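Local coordinates for protein importin subunit beta-1 (PDB 5OWU) that carries proteins into the nucleus as the importin beta subunit, pairing with importin alpha, which binds the classical nuclear localization signal of the cargo, at residues N12-P17 with R58-L63; Q147-K152 with K195-A200; T334-D339 with R386-M391; D617-I622 with P642-A647; G804-I809 with I828-R833. One frame throughout, in Å; residues are numbered along the deposited sequence.

Contact 1 of 5, residues N12-P17 with R58-L63; sequences NSILSP and RILAAL
L60 reaches across from helix 55-67 and points one methyl, CD2, at the last turn of helix 3-15, where it meets both S13 and I14. Its CG stands anti to the backbone N (chi1 174°), which sends the branch out toward the first helix. CD2 comes to 3.8 Å from I14 CD1, and the two side chains meet tip to tip. The CG1 and CG2 atoms of I14 each lie 3.9 Å from L60 CD2 as well, so the one methyl sits against the whole forked end of the isoleucine. The same methyl, L60 CD2, is also approached by S13 OG, at 3.3 Å. That is a plain van der Waals touch: the hydroxyl is turned back on its own helix, between the backbone N and the carbonyl carbon (chi1 77°), and is hydrogen-bonded to L10 O. The backbones stay well apart, with I14 CA 8.6 Å from L60 CA. S13 also touches S25 of helix 19-35, and I14 touches E56 one turn before L60, so the contact joins the end of the first helix of HEAT 1 to a helix of HEAT 2. Its chemistry is apolar, a methyl on methyls, and the one polar atom at its edge already has its bond inside its own helix; the join therefore rests on the fit of apolar groups and not on a directed bond.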
# COMPACT_ATOMS: atom_id res chain seq x y z
N ASN A 12 -1.41 -12.78 -37.58
CA ASN A 12 -2.87 -12.64 -37.63
C ASN A 12 -3.45 -12.39 -36.25
O ASN A 12 -4.45 -11.67 -36.12
CB ASN A 12 -3.50 -13.90 -38.23
CG ASN A 12 -3.28 -13.99 -39.72
OD1 ASN A 12 -2.95 -13.00 -40.37
ND2 ASN A 12 -3.48 -15.19 -40.28
N SER A 13 -2.85 -12.97 -35.22
CA SER A 13 -3.36 -12.81 -33.86
C SER A 13 -3.34 -11.35 -33.43
O SER A 13 -4.18 -10.94 -32.63
CB SER A 13 -2.54 -13.65 -32.88
OG SER A 13 -1.30 -13.03 -32.60
N ILE A 14 -2.39 -10.55 -33.92
CA ILE A 14 -2.32 -9.15 -33.49
C ILE A 14 -2.58 -8.13 -34.59
O ILE A 14 -2.82 -6.96 -34.27
CB ILE A 14 -0.97 -8.84 -32.80
CG1 ILE A 14 0.19 -9.40 -33.62
CG2 ILE A 14 -0.98 -9.40 -31.38
CD1 ILE A 14 1.55 -8.85 -33.19
N LEU A 15 -2.55 -8.51 -35.86
CA LEU A 15 -2.59 -7.55 -36.96
C LEU A 15 -3.75 -7.75 -37.92
O LEU A 15 -3.90 -6.96 -38.85
CB LEU A 15 -1.28 -7.62 -37.76
CG LEU A 15 0.02 -7.41 -36.97
CD1 LEU A 15 1.24 -7.67 -37.87
CD2 LEU A 15 0.09 -6.01 -36.38
N SER A 16 -4.57 -8.77 -37.73
CA SER A 16 -5.68 -8.97 -38.66
C SER A 16 -6.77 -7.95 -38.38
O SER A 16 -7.15 -7.76 -37.22
CB SER A 16 -6.25 -10.38 -38.55
OG SER A 16 -7.30 -10.56 -39.48
N PRO A 17 -7.31 -7.27 -39.40
CA PRO A 17 -8.47 -6.39 -39.16
C PRO A 17 -9.69 -7.14 -38.69
O PRO A 17 -10.63 -6.52 -38.16
CB PRO A 17 -8.71 -5.73 -40.53
CG PRO A 17 -7.51 -6.04 -41.36
CD PRO A 17 -6.93 -7.30 -40.83
N ARG A 58 7.54 -11.16 -34.42
CA ARG A 58 8.74 -11.73 -33.80
C ARG A 58 8.79 -11.40 -32.31
O ARG A 58 9.05 -12.27 -31.47
CB ARG A 58 9.98 -11.18 -34.52
CG ARG A 58 9.98 -11.42 -36.04
CD ARG A 58 11.09 -10.65 -36.74
NE ARG A 58 12.41 -10.99 -36.21
CZ ARG A 58 13.55 -10.43 -36.60
NH1 ARG A 58 13.55 -9.48 -37.52
NH2 ARG A 58 14.70 -10.81 -36.05
N ILE A 59 8.55 -10.13 -31.98
CA ILE A 59 8.47 -9.72 -30.58
C ILE A 59 7.40 -10.52 -29.86
O ILE A 59 7.61 -11.02 -28.75
CB ILE A 59 8.21 -8.20 -30.51
CG1 ILE A 59 9.42 -7.44 -31.07
CG2 ILE A 59 7.92 -7.74 -29.08
CD1 ILE A 59 9.08 -6.13 -31.75
N LEU A 60 6.24 -10.69 -30.50
CA LEU A 60 5.15 -11.44 -29.89
C LEU A 60 5.55 -12.90 -29.66
O LEU A 60 5.23 -13.48 -28.62
CB LEU A 60 3.91 -11.36 -30.77
CG LEU A 60 2.72 -12.22 -30.35
CD1 LEU A 60 2.12 -11.73 -29.04
CD2 LEU A 60 1.66 -12.24 -31.45
N ALA A 61 6.26 -13.51 -30.62
CA ALA A 61 6.73 -14.87 -30.42
C ALA A 61 7.55 -14.99 -29.14
O ALA A 61 7.27 -15.84 -28.27
CB ALA A 61 7.58 -15.31 -31.62
N ALA A 62 8.56 -14.11 -29.01
CA ALA A 62 9.42 -14.17 -27.83
C ALA A 62 8.64 -13.92 -26.54
O ALA A 62 8.84 -14.62 -25.54
CB ALA A 62 10.55 -13.15 -27.97
N LEU A 63 7.75 -12.92 -26.54
CA LEU A 63 7.08 -12.57 -25.29
C LEU A 63 6.06 -13.63 -24.88
O LEU A 63 5.87 -13.88 -23.68
CB LEU A 63 6.43 -11.19 -25.41
CG LEU A 63 7.39 -10.02 -25.70
CD1 LEU A 63 6.63 -8.69 -25.80
CD2 LEU A 63 8.49 -9.93 -24.64

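Contact 2 of 5, residues Q147-K152 with K195-A200; sequences QPENVK and KAVRLA
E149, in the first turn of helix 149-165, is the first residue of its segment to meet A196 and V197 of helix 195-208; P148 just before it holds the N-cap position. Its CG is anti to the backbone N (chi1 -178°) and the chain runs extended from there, which carries it out over the neighbouring helix. The touch is made by the aliphatic part: E149 CG lies 3.7 Å from V197 CG2, the two side chains crossing obliquely. That same CG2 methyl stands 4.0 Å from E149 O. Farther out, the carboxylate oxygen E149 OE2 comes 4.1 Å from A196 CB, a loose contact near solvent, and the glutamate also touches S194. One turn on, K152 presents its CB between the two methyls of V197, with K152 CB 4.0 Å from V197 CG1. The backbones are closest here, K152 CA being 6.6 Å from V197 CA. The rest of the lysine leads away from helix 195-208, and its NZ forms a salt bridge with E192 and a hydrogen bond to A145 O. V197 is further packed on L156, one turn beyond K152. Chemically, the valine is gripped by the carbon parts of two charged residues: HEAT 4 and HEAT 5 meet here through methylenes and methyls, while the lysine's charge is paired beside the contact, with the loop that precedes helix 195-208.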
# COMPACT_ATOMS: atom_id res chain seq x y z
N GLN A 147 33.52 -4.70 -26.56
CA GLN A 147 32.30 -5.13 -27.23
C GLN A 147 31.52 -3.92 -27.73
O GLN A 147 31.59 -2.84 -27.14
CB GLN A 147 31.42 -5.94 -26.27
CG GLN A 147 32.03 -7.25 -25.81
CD GLN A 147 31.96 -8.33 -26.88
OE1 GLN A 147 31.45 -8.09 -27.97
NE2 GLN A 147 32.46 -9.51 -26.56
N PRO A 148 30.76 -4.07 -28.82
CA PRO A 148 29.94 -2.95 -29.30
C PRO A 148 28.82 -2.60 -28.34
O PRO A 148 28.43 -3.39 -27.47
CB PRO A 148 29.39 -3.45 -30.64
CG PRO A 148 29.49 -4.92 -30.57
CD PRO A 148 30.68 -5.23 -29.71
N GLU A 149 28.28 -1.39 -28.53
CA GLU A 149 27.36 -0.82 -27.55
C GLU A 149 26.08 -1.63 -27.43
O GLU A 149 25.57 -1.84 -26.32
CB GLU A 149 27.03 0.63 -27.92
CG GLU A 149 26.11 1.32 -26.91
CD GLU A 149 25.57 2.64 -27.42
OE1 GLU A 149 26.38 3.47 -27.87
OE2 GLU A 149 24.34 2.83 -27.37
N ASN A 150 25.52 -2.07 -28.56
CA ASN A 150 24.24 -2.78 -28.51
C ASN A 150 24.38 -4.12 -27.79
O ASN A 150 23.45 -4.54 -27.09
CB ASN A 150 23.70 -2.98 -29.92
CG ASN A 150 24.59 -3.87 -30.78
OD1 ASN A 150 25.76 -3.57 -31.01
ND2 ASN A 150 24.03 -4.97 -31.26
N VAL A 151 25.52 -4.79 -27.92
CA VAL A 151 25.71 -6.07 -27.26
C VAL A 151 25.84 -5.87 -25.76
O VAL A 151 25.22 -6.59 -24.96
CB VAL A 151 26.94 -6.79 -27.86
CG1 VAL A 151 27.28 -8.04 -27.07
CG2 VAL A 151 26.68 -7.12 -29.32
N LYS A 152 26.64 -4.89 -25.35
CA LYS A 152 26.72 -4.53 -23.93
C LYS A 152 25.34 -4.24 -23.37
O LYS A 152 24.94 -4.80 -22.34
CB LYS A 152 27.61 -3.30 -23.76
CG LYS A 152 29.08 -3.52 -24.06
CD LYS A 152 29.81 -2.17 -24.12
CE LYS A 152 31.32 -2.34 -24.03
NZ LYS A 152 32.01 -1.02 -24.12
N LYS A 195 26.61 6.30 -22.32
CA LYS A 195 25.68 6.63 -21.25
C LYS A 195 24.56 5.60 -21.16
O LYS A 195 24.14 5.23 -20.06
CB LYS A 195 25.09 8.03 -21.47
CG LYS A 195 26.13 9.13 -21.46
CD LYS A 195 25.50 10.51 -21.58
CE LYS A 195 26.54 11.62 -21.43
NZ LYS A 195 25.93 12.96 -21.19
N ALA A 196 24.08 5.12 -22.31
CA ALA A 196 23.06 4.07 -22.30
C ALA A 196 23.57 2.83 -21.57
O ALA A 196 22.84 2.20 -20.81
CB ALA A 196 22.64 3.72 -23.72
N VAL A 197 24.85 2.48 -21.79
CA VAL A 197 25.40 1.28 -21.17
C VAL A 197 25.55 1.47 -19.67
O VAL A 197 25.21 0.57 -18.89
CB VAL A 197 26.74 0.89 -21.83
CG1 VAL A 197 27.38 -0.29 -21.11
CG2 VAL A 197 26.52 0.53 -23.30
N ARG A 198 26.07 2.62 -19.23
CA ARG A 198 26.19 2.87 -17.80
C ARG A 198 24.83 2.87 -17.13
O ARG A 198 24.68 2.34 -16.02
CB ARG A 198 26.90 4.20 -17.54
CG ARG A 198 28.37 4.23 -17.88
CD ARG A 198 29.06 5.40 -17.19
NE ARG A 198 29.54 5.04 -15.86
CZ ARG A 198 30.12 5.89 -15.01
NH1 ARG A 198 30.30 7.16 -15.34
NH2 ARG A 198 30.53 5.45 -13.83
N LEU A 199 23.83 3.46 -17.78
CA LEU A 199 22.47 3.47 -17.23
C LEU A 199 21.94 2.06 -17.08
O LEU A 199 21.42 1.68 -16.02
CB LEU A 199 21.53 4.27 -18.13
CG LEU A 199 21.42 5.77 -17.90
CD1 LEU A 199 20.52 6.36 -18.96
CD2 LEU A 199 20.89 6.07 -16.50
N ALA A 200 22.02 1.27 -18.16
CA ALA A 200 21.56 -0.11 -18.11
C ALA A 200 22.30 -0.90 -17.03
O ALA A 200 21.70 -1.74 -16.35
CB ALA A 200 21.76 -0.76 -19.48

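Contact 3 of 5, residues T334-D339 with R386-M391; sequences TRQNED and REAAVM
Q336 has the largest share of this contact, and its amide makes the polar bond to helix 383-395. Q336 NE2 donates to E387 OE1 at 2.7 Å, with an N-H...O angle of 165°. The oxygen lies nearly in the amide plane of Q336, but it is approached on its anti side and 34° out of the carboxylate plane, and the two flat groups are turned 63° against each other. Both chains bend at the second torsion and run alongside each other, pointing opposite ways. The other carboxylate oxygen, E387 OE2, is hydrogen-bonded to T430 OG1, so each carboxylate oxygen has a partner of its own. A388 adds the apolar half: its CB packs 3.7 Å from T334 CG2, while T334 OG1 is hydrogen-bonded to N331 O. The backbones draw close at this point, T334 CA to A388 CA being 5.7 Å. The loop that follows helix 317-332 in HEAT 8 thus rests on helix 383-395 of HEAT 9; R384 of that helix bonds Q336 O, A388 also packs on F373 of helix 367-377, and through T430 the glutamate also reaches helix 425-442.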
# COMPACT_ATOMS: atom_id res chain seq x y z
N THR A 334 12.40 26.63 -0.42
CA THR A 334 12.05 27.85 -1.14
C THR A 334 12.08 27.67 -2.66
O THR A 334 12.10 28.66 -3.39
CB THR A 334 12.98 29.00 -0.75
OG1 THR A 334 14.34 28.66 -1.06
CG2 THR A 334 12.85 29.32 0.72
N ARG A 335 12.08 26.43 -3.14
CA ARG A 335 12.03 26.14 -4.56
C ARG A 335 10.65 25.63 -4.98
O ARG A 335 10.53 24.70 -5.79
CB ARG A 335 13.12 25.14 -4.94
CG ARG A 335 14.52 25.61 -4.61
CD ARG A 335 15.57 24.64 -5.14
NE ARG A 335 16.92 24.95 -4.66
CZ ARG A 335 18.02 24.33 -5.08
NH1 ARG A 335 17.94 23.36 -5.98
NH2 ARG A 335 19.20 24.67 -4.58
N GLN A 336 9.59 26.24 -4.45
CA GLN A 336 8.25 25.91 -4.89
C GLN A 336 8.03 26.39 -6.33
O GLN A 336 8.89 27.05 -6.93
CB GLN A 336 7.20 26.54 -3.97
CG GLN A 336 7.52 26.50 -2.47
CD GLN A 336 8.25 27.75 -1.99
OE1 GLN A 336 9.09 28.29 -2.70
NE2 GLN A 336 7.92 28.20 -0.79
N ASN A 337 6.86 26.08 -6.87
CA ASN A 337 6.49 26.51 -8.22
C ASN A 337 5.73 27.84 -8.16
O ASN A 337 4.83 28.00 -7.33
CB ASN A 337 5.62 25.44 -8.89
CG ASN A 337 6.15 24.04 -8.65
OD1 ASN A 337 7.36 23.82 -8.65
ND2 ASN A 337 5.25 23.10 -8.42
N GLU A 338 6.09 28.78 -9.04
CA GLU A 338 5.41 30.07 -9.12
C GLU A 338 4.08 29.93 -9.86
O GLU A 338 3.86 30.50 -10.93
CB GLU A 338 6.29 31.12 -9.80
CG GLU A 338 7.36 31.73 -8.88
CD GLU A 338 7.08 33.16 -8.44
OE1 GLU A 338 5.92 33.62 -8.53
OE2 GLU A 338 8.04 33.83 -7.97
N ASP A 339 3.19 29.14 -9.26
CA ASP A 339 1.84 28.88 -9.77
C ASP A 339 1.72 29.04 -11.29
O ASP A 339 1.10 28.22 -11.97
CB ASP A 339 0.83 29.81 -9.07
CG ASP A 339 1.15 31.28 -9.26
OD1 ASP A 339 1.76 31.65 -10.28
OD2 ASP A 339 0.77 32.08 -8.37
N ARG A 386 8.11 32.91 3.47
CA ARG A 386 7.05 32.73 4.46
C ARG A 386 6.41 31.35 4.33
O ARG A 386 6.19 30.65 5.34
CB ARG A 386 6.01 33.83 4.33
CG ARG A 386 6.59 35.25 4.36
CD ARG A 386 5.52 36.32 4.60
NE ARG A 386 4.54 36.40 3.52
CZ ARG A 386 4.76 37.02 2.36
NH1 ARG A 386 5.93 37.59 2.12
NH2 ARG A 386 3.81 37.04 1.44
N GLU A 387 6.10 30.94 3.10
CA GLU A 387 5.54 29.60 2.88
C GLU A 387 6.50 28.54 3.39
O GLU A 387 6.10 27.60 4.09
CB GLU A 387 5.22 29.39 1.40
CG GLU A 387 4.35 28.17 1.11
CD GLU A 387 5.12 26.86 1.10
OE1 GLU A 387 6.36 26.89 0.96
OE2 GLU A 387 4.48 25.79 1.22
N ALA A 388 7.79 28.67 3.06
CA ALA A 388 8.79 27.75 3.58
C ALA A 388 8.77 27.72 5.10
O ALA A 388 8.91 26.66 5.72
CB ALA A 388 10.18 28.13 3.06
N ALA A 389 8.59 28.88 5.74
CA ALA A 389 8.62 28.94 7.19
C ALA A 389 7.48 28.13 7.80
O ALA A 389 7.71 27.31 8.70
CB ALA A 389 8.57 30.40 7.66
N VAL A 390 6.24 28.34 7.33
CA VAL A 390 5.15 27.56 7.91
C VAL A 390 5.26 26.09 7.52
O VAL A 390 4.87 25.20 8.29
CB VAL A 390 3.75 28.12 7.55
CG1 VAL A 390 3.45 29.36 8.34
CG2 VAL A 390 3.62 28.38 6.05
N MET A 391 5.78 25.79 6.33
CA MET A 391 6.01 24.40 5.95
C MET A 391 6.96 23.72 6.94
O MET A 391 6.71 22.59 7.38
CB MET A 391 6.57 24.32 4.53
CG MET A 391 6.84 22.89 4.04
SD MET A 391 5.34 21.87 3.98
CE MET A 391 6.08 20.25 3.85

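Contact 4 of 5, residues D617-I622 with P642-A647; sequences DVFYAI and PYLLKA
F619 does the apolar work from its helix, pushing the far end of its ring at three residues of helix 637-649. The tightest touch is with A647, whose CB lies 3.5 Å from F619 CZ and 3.7 Å from F619 CE2, approaching the ring obliquely. L644 is met more loosely, its CD1 4.3 Å from F619 CE2, and Y643 contributes its CB at the same distance from F619 CZ. The two short segments lie 12.4 Å apart between axes, with their directions 126° from each other, a gap that the long aromatic side chain spans. This is how HEAT 14 meets HEAT 15 in the stacked-helix solenoid: L644 goes on to A659 and F662 of helix 655-669, and F619 also meets T658 there and the ring of F640. Backbone contacts form the second kind: Y643 O and L644 CA lie at the ring edge, near its plane, Y643 O being 3.8 Å from F619 CZ. The phenol of Y643 leads away, and its OH is hydrogen-bonded to E607.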
# COMPACT_ATOMS: atom_id res chain seq x y z
N ASP A 617 -22.89 3.82 -3.06
CA ASP A 617 -23.20 4.73 -1.96
C ASP A 617 -24.68 4.68 -1.58
O ASP A 617 -25.03 4.86 -0.40
CB ASP A 617 -22.79 6.15 -2.34
CG ASP A 617 -21.30 6.26 -2.61
OD1 ASP A 617 -20.51 5.71 -1.81
OD2 ASP A 617 -20.92 6.86 -3.63
N VAL A 618 -25.56 4.41 -2.56
CA VAL A 618 -26.97 4.24 -2.24
C VAL A 618 -27.17 3.00 -1.38
O VAL A 618 -27.94 3.02 -0.42
CB VAL A 618 -27.81 4.17 -3.53
CG1 VAL A 618 -29.27 3.89 -3.19
CG2 VAL A 618 -27.69 5.46 -4.33
N PHE A 619 -26.48 1.92 -1.72
CA PHE A 619 -26.58 0.70 -0.93
C PHE A 619 -26.04 0.91 0.47
O PHE A 619 -26.59 0.37 1.43
CB PHE A 619 -25.83 -0.44 -1.63
CG PHE A 619 -26.69 -1.26 -2.53
CD1 PHE A 619 -27.21 -0.73 -3.70
CD2 PHE A 619 -26.99 -2.57 -2.20
CE1 PHE A 619 -28.01 -1.50 -4.53
CE2 PHE A 619 -27.79 -3.34 -3.02
CZ PHE A 619 -28.30 -2.81 -4.19
N TYR A 620 -24.96 1.68 0.61
CA TYR A 620 -24.45 2.01 1.94
C TYR A 620 -25.51 2.74 2.75
O TYR A 620 -25.71 2.45 3.94
CB TYR A 620 -23.18 2.86 1.82
CG TYR A 620 -21.91 2.06 1.60
CD1 TYR A 620 -21.58 0.99 2.42
CD2 TYR A 620 -21.03 2.37 0.56
CE1 TYR A 620 -20.42 0.25 2.23
CE2 TYR A 620 -19.87 1.64 0.36
CZ TYR A 620 -19.58 0.58 1.19
OH TYR A 620 -18.43 -0.15 1.00
N ALA A 621 -26.23 3.68 2.13
CA ALA A 621 -27.24 4.42 2.88
C ALA A 621 -28.46 3.55 3.19
O ALA A 621 -29.06 3.67 4.26
CB ALA A 621 -27.65 5.67 2.11
N ILE A 622 -28.84 2.69 2.25
CA ILE A 622 -29.94 1.77 2.50
C ILE A 622 -29.59 0.83 3.65
O ILE A 622 -30.40 0.58 4.54
CB ILE A 622 -30.29 0.98 1.22
CG1 ILE A 622 -30.89 1.93 0.17
CG2 ILE A 622 -31.25 -0.17 1.53
CD1 ILE A 622 -31.15 1.30 -1.16
N PRO A 642 -35.21 -7.23 -5.65
CA PRO A 642 -34.60 -7.34 -6.99
C PRO A 642 -33.27 -6.62 -7.09
O PRO A 642 -32.29 -7.18 -7.61
CB PRO A 642 -35.68 -6.72 -7.90
CG PRO A 642 -36.94 -6.81 -7.12
CD PRO A 642 -36.56 -6.65 -5.69
N TYR A 643 -33.20 -5.38 -6.59
CA TYR A 643 -31.95 -4.64 -6.60
C TYR A 643 -30.88 -5.40 -5.82
O TYR A 643 -29.75 -5.56 -6.29
CB TYR A 643 -32.14 -3.26 -5.99
CG TYR A 643 -33.12 -2.39 -6.73
CD1 TYR A 643 -32.80 -1.83 -7.96
CD2 TYR A 643 -34.36 -2.11 -6.18
CE1 TYR A 643 -33.70 -1.03 -8.62
CE2 TYR A 643 -35.26 -1.31 -6.84
CZ TYR A 643 -34.93 -0.78 -8.06
OH TYR A 643 -35.83 0.02 -8.71
N LEU A 644 -31.22 -5.86 -4.62
CA LEU A 644 -30.25 -6.57 -3.79
C LEU A 644 -29.68 -7.78 -4.52
O LEU A 644 -28.46 -7.96 -4.59
CB LEU A 644 -30.89 -6.99 -2.47
CG LEU A 644 -30.03 -7.87 -1.57
CD1 LEU A 644 -28.75 -7.14 -1.17
CD2 LEU A 644 -30.84 -8.28 -0.35
N LEU A 645 -30.55 -8.63 -5.07
CA LEU A 645 -30.08 -9.83 -5.76
C LEU A 645 -29.21 -9.48 -6.96
O LEU A 645 -28.14 -10.07 -7.17
CB LEU A 645 -31.28 -10.69 -6.18
CG LEU A 645 -31.73 -11.78 -5.20
CD1 LEU A 645 -31.93 -11.23 -3.79
CD2 LEU A 645 -33.01 -12.44 -5.70
N LYS A 646 -29.66 -8.51 -7.77
CA LYS A 646 -28.85 -8.10 -8.92
C LYS A 646 -27.47 -7.61 -8.47
O LYS A 646 -26.45 -7.96 -9.07
CB LYS A 646 -29.57 -7.02 -9.72
CG LYS A 646 -28.79 -6.52 -10.93
CD LYS A 646 -29.63 -5.65 -11.86
CE LYS A 646 -30.72 -6.46 -12.55
NZ LYS A 646 -31.31 -5.74 -13.72
N ALA A 647 -27.43 -6.80 -7.42
CA ALA A 647 -26.15 -6.30 -6.92
C ALA A 647 -25.27 -7.44 -6.41
O ALA A 647 -24.07 -7.48 -6.70
CB ALA A 647 -26.39 -5.27 -5.82

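Contact 5 of 5, residues G804-I809 with I828-R833; sequences GLIGDI and IDYIKR
I806 makes both apolar contacts of this pair, using a different branch for each. Its longer branch goes to an aromatic ring: I806 CD1 lies 4.0 Å from Y830 CD2 and sits at the ring edge, in the plane of the ring. The shorter branch goes to an aliphatic neighbour, with I806 CG2 4.2 Å from I831 CD1. In each case the side chains run across one another at a slant. With CG1 anti to the carbonyl carbon (chi1 -61°) and CG2 anti to the backbone N, the isoleucine splits its fork between two consecutive residues of helix 825-836. The side chain of I831 does not set out toward helix 796-812, but its outer CD1 comes nearer; it also packs on R852 and Q855 of helix 842-860.

Polar bonds lie round the contact. Y830 OH is hydrogen-bonded to S799 OG, so the hydroxyl is bonded to the same helix whose I806 touches the ring edge. I806 O takes a hydrogen bond from Y822 OH. Y830 also packs on V786 and A787 of helix 776-788. The backbones remain 8.7 Å apart between I806 CA and I831 CA, with side chains filling the interval. Buried helix-to-helix packing of this kind, here between HEAT 18 and HEAT 19, is typical of the HEAT-repeat superhelix of the importin beta family.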
# COMPACT_ATOMS: atom_id res chain seq x y z
N GLY A 804 -10.12 -14.44 22.54
CA GLY A 804 -11.50 -14.70 22.90
C GLY A 804 -11.98 -16.07 22.44
O GLY A 804 -12.67 -16.78 23.18
N LEU A 805 -11.64 -16.45 21.21
CA LEU A 805 -11.97 -17.79 20.73
C LEU A 805 -11.36 -18.85 21.63
O LEU A 805 -12.01 -19.86 21.94
CB LEU A 805 -11.47 -17.98 19.30
CG LEU A 805 -12.32 -17.44 18.16
CD1 LEU A 805 -11.54 -17.53 16.86
CD2 LEU A 805 -13.64 -18.20 18.05
N ILE A 806 -10.10 -18.66 22.03
CA ILE A 806 -9.47 -19.65 22.92
C ILE A 806 -10.34 -19.85 24.16
O ILE A 806 -10.67 -20.98 24.55
CB ILE A 806 -8.04 -19.22 23.28
CG1 ILE A 806 -7.19 -19.11 22.01
CG2 ILE A 806 -7.41 -20.21 24.25
CD1 ILE A 806 -5.76 -18.59 22.25
N GLY A 807 -10.77 -18.74 24.76
CA GLY A 807 -11.54 -18.83 25.99
C GLY A 807 -12.93 -19.43 25.79
O GLY A 807 -13.32 -20.34 26.52
N ASP A 808 -13.68 -18.91 24.82
CA ASP A 808 -15.06 -19.35 24.62
C ASP A 808 -15.12 -20.82 24.23
O ASP A 808 -15.93 -21.60 24.76
CB ASP A 808 -15.75 -18.50 23.56
CG ASP A 808 -15.79 -17.02 23.92
OD1 ASP A 808 -15.56 -16.68 25.10
OD2 ASP A 808 -16.07 -16.20 23.02
N ILE A 809 -14.27 -21.23 23.28
CA ILE A 809 -14.24 -22.64 22.91
C ILE A 809 -13.91 -23.48 24.13
O ILE A 809 -14.56 -24.50 24.39
CB ILE A 809 -13.25 -22.88 21.76
CG1 ILE A 809 -13.78 -22.20 20.49
CG2 ILE A 809 -13.06 -24.38 21.52
CD1 ILE A 809 -12.81 -22.20 19.32
N ILE A 828 -0.17 -20.85 25.45
CA ILE A 828 0.14 -20.16 26.70
C ILE A 828 0.88 -18.85 26.42
O ILE A 828 0.50 -17.78 26.90
CB ILE A 828 0.96 -21.08 27.63
CG1 ILE A 828 0.11 -22.28 28.06
CG2 ILE A 828 1.48 -20.31 28.84
CD1 ILE A 828 0.92 -23.54 28.39
N ASP A 829 1.94 -18.93 25.61
CA ASP A 829 2.73 -17.75 25.29
C ASP A 829 1.88 -16.68 24.62
O ASP A 829 2.03 -15.49 24.90
CB ASP A 829 3.91 -18.13 24.40
CG ASP A 829 4.90 -19.04 25.10
OD1 ASP A 829 4.84 -19.14 26.35
OD2 ASP A 829 5.74 -19.65 24.41
N TYR A 830 0.98 -17.08 23.71
CA TYR A 830 0.13 -16.10 23.03
C TYR A 830 -0.82 -15.42 24.01
O TYR A 830 -0.97 -14.20 23.98
CB TYR A 830 -0.65 -16.78 21.91
CG TYR A 830 -1.54 -15.84 21.14
CD1 TYR A 830 -1.02 -14.70 20.54
CD2 TYR A 830 -2.90 -16.09 21.01
CE1 TYR A 830 -1.83 -13.83 19.84
CE2 TYR A 830 -3.72 -15.22 20.31
CZ TYR A 830 -3.17 -14.10 19.72
OH TYR A 830 -3.97 -13.24 19.02
N ILE A 831 -1.46 -16.21 24.88
CA ILE A 831 -2.31 -15.63 25.91
C ILE A 831 -1.53 -14.62 26.73
O ILE A 831 -2.03 -13.53 27.04
CB ILE A 831 -2.89 -16.75 26.80
CG1 ILE A 831 -3.84 -17.63 25.98
CG2 ILE A 831 -3.62 -16.15 28.01
CD1 ILE A 831 -4.36 -18.86 26.72
N LYS A 832 -0.28 -14.94 27.07
CA LYS A 832 0.49 -14.05 27.94
C LYS A 832 0.92 -12.78 27.21
O LYS A 832 0.86 -11.69 27.78
CB LYS A 832 1.69 -14.81 28.50
CG LYS A 832 1.31 -15.73 29.65
CD LYS A 832 1.99 -17.10 29.59
CE LYS A 832 3.29 -17.13 30.38
NZ LYS A 832 3.77 -18.52 30.59
N ARG A 833 1.34 -12.90 25.95
CA ARG A 833 1.67 -11.71 25.17
C ARG A 833 0.46 -10.80 25.02
O ARG A 833 0.58 -9.57 25.09
CB ARG A 833 2.21 -12.10 23.79
CG ARG A 833 3.48 -12.93 23.82
CD ARG A 833 4.27 -12.79 22.52
NE ARG A 833 3.41 -12.81 21.33
CZ ARG A 833 3.08 -13.90 20.65
NH1 ARG A 833 3.51 -15.10 21.02
NH2 ARG A 833 2.29 -13.80 19.58

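Overall arrangement
The five contacts follow one another along the chain, each closing before the next opens, and each joins two successive HEAT repeats: 1 to 2, 4 to 5, 8 to 9, 14 to 15 and 18 to 19. None touches another. Contacts 1 and 2 are the nearest pair, with centres 28 Å apart and nearest atoms about 12 Å apart, on the same side of the chain's centre. Contact 5 lies opposite contacts 1, 2 and 3, its centre 60 Å from that of contact 2. Contacts 4 and 5 both lie in the C-terminal half of the solenoid, their nearest atoms about 25 Å apart. Every contact's centre is 27 to 36 Å from the chain's centre, as expected for a curved solenoid.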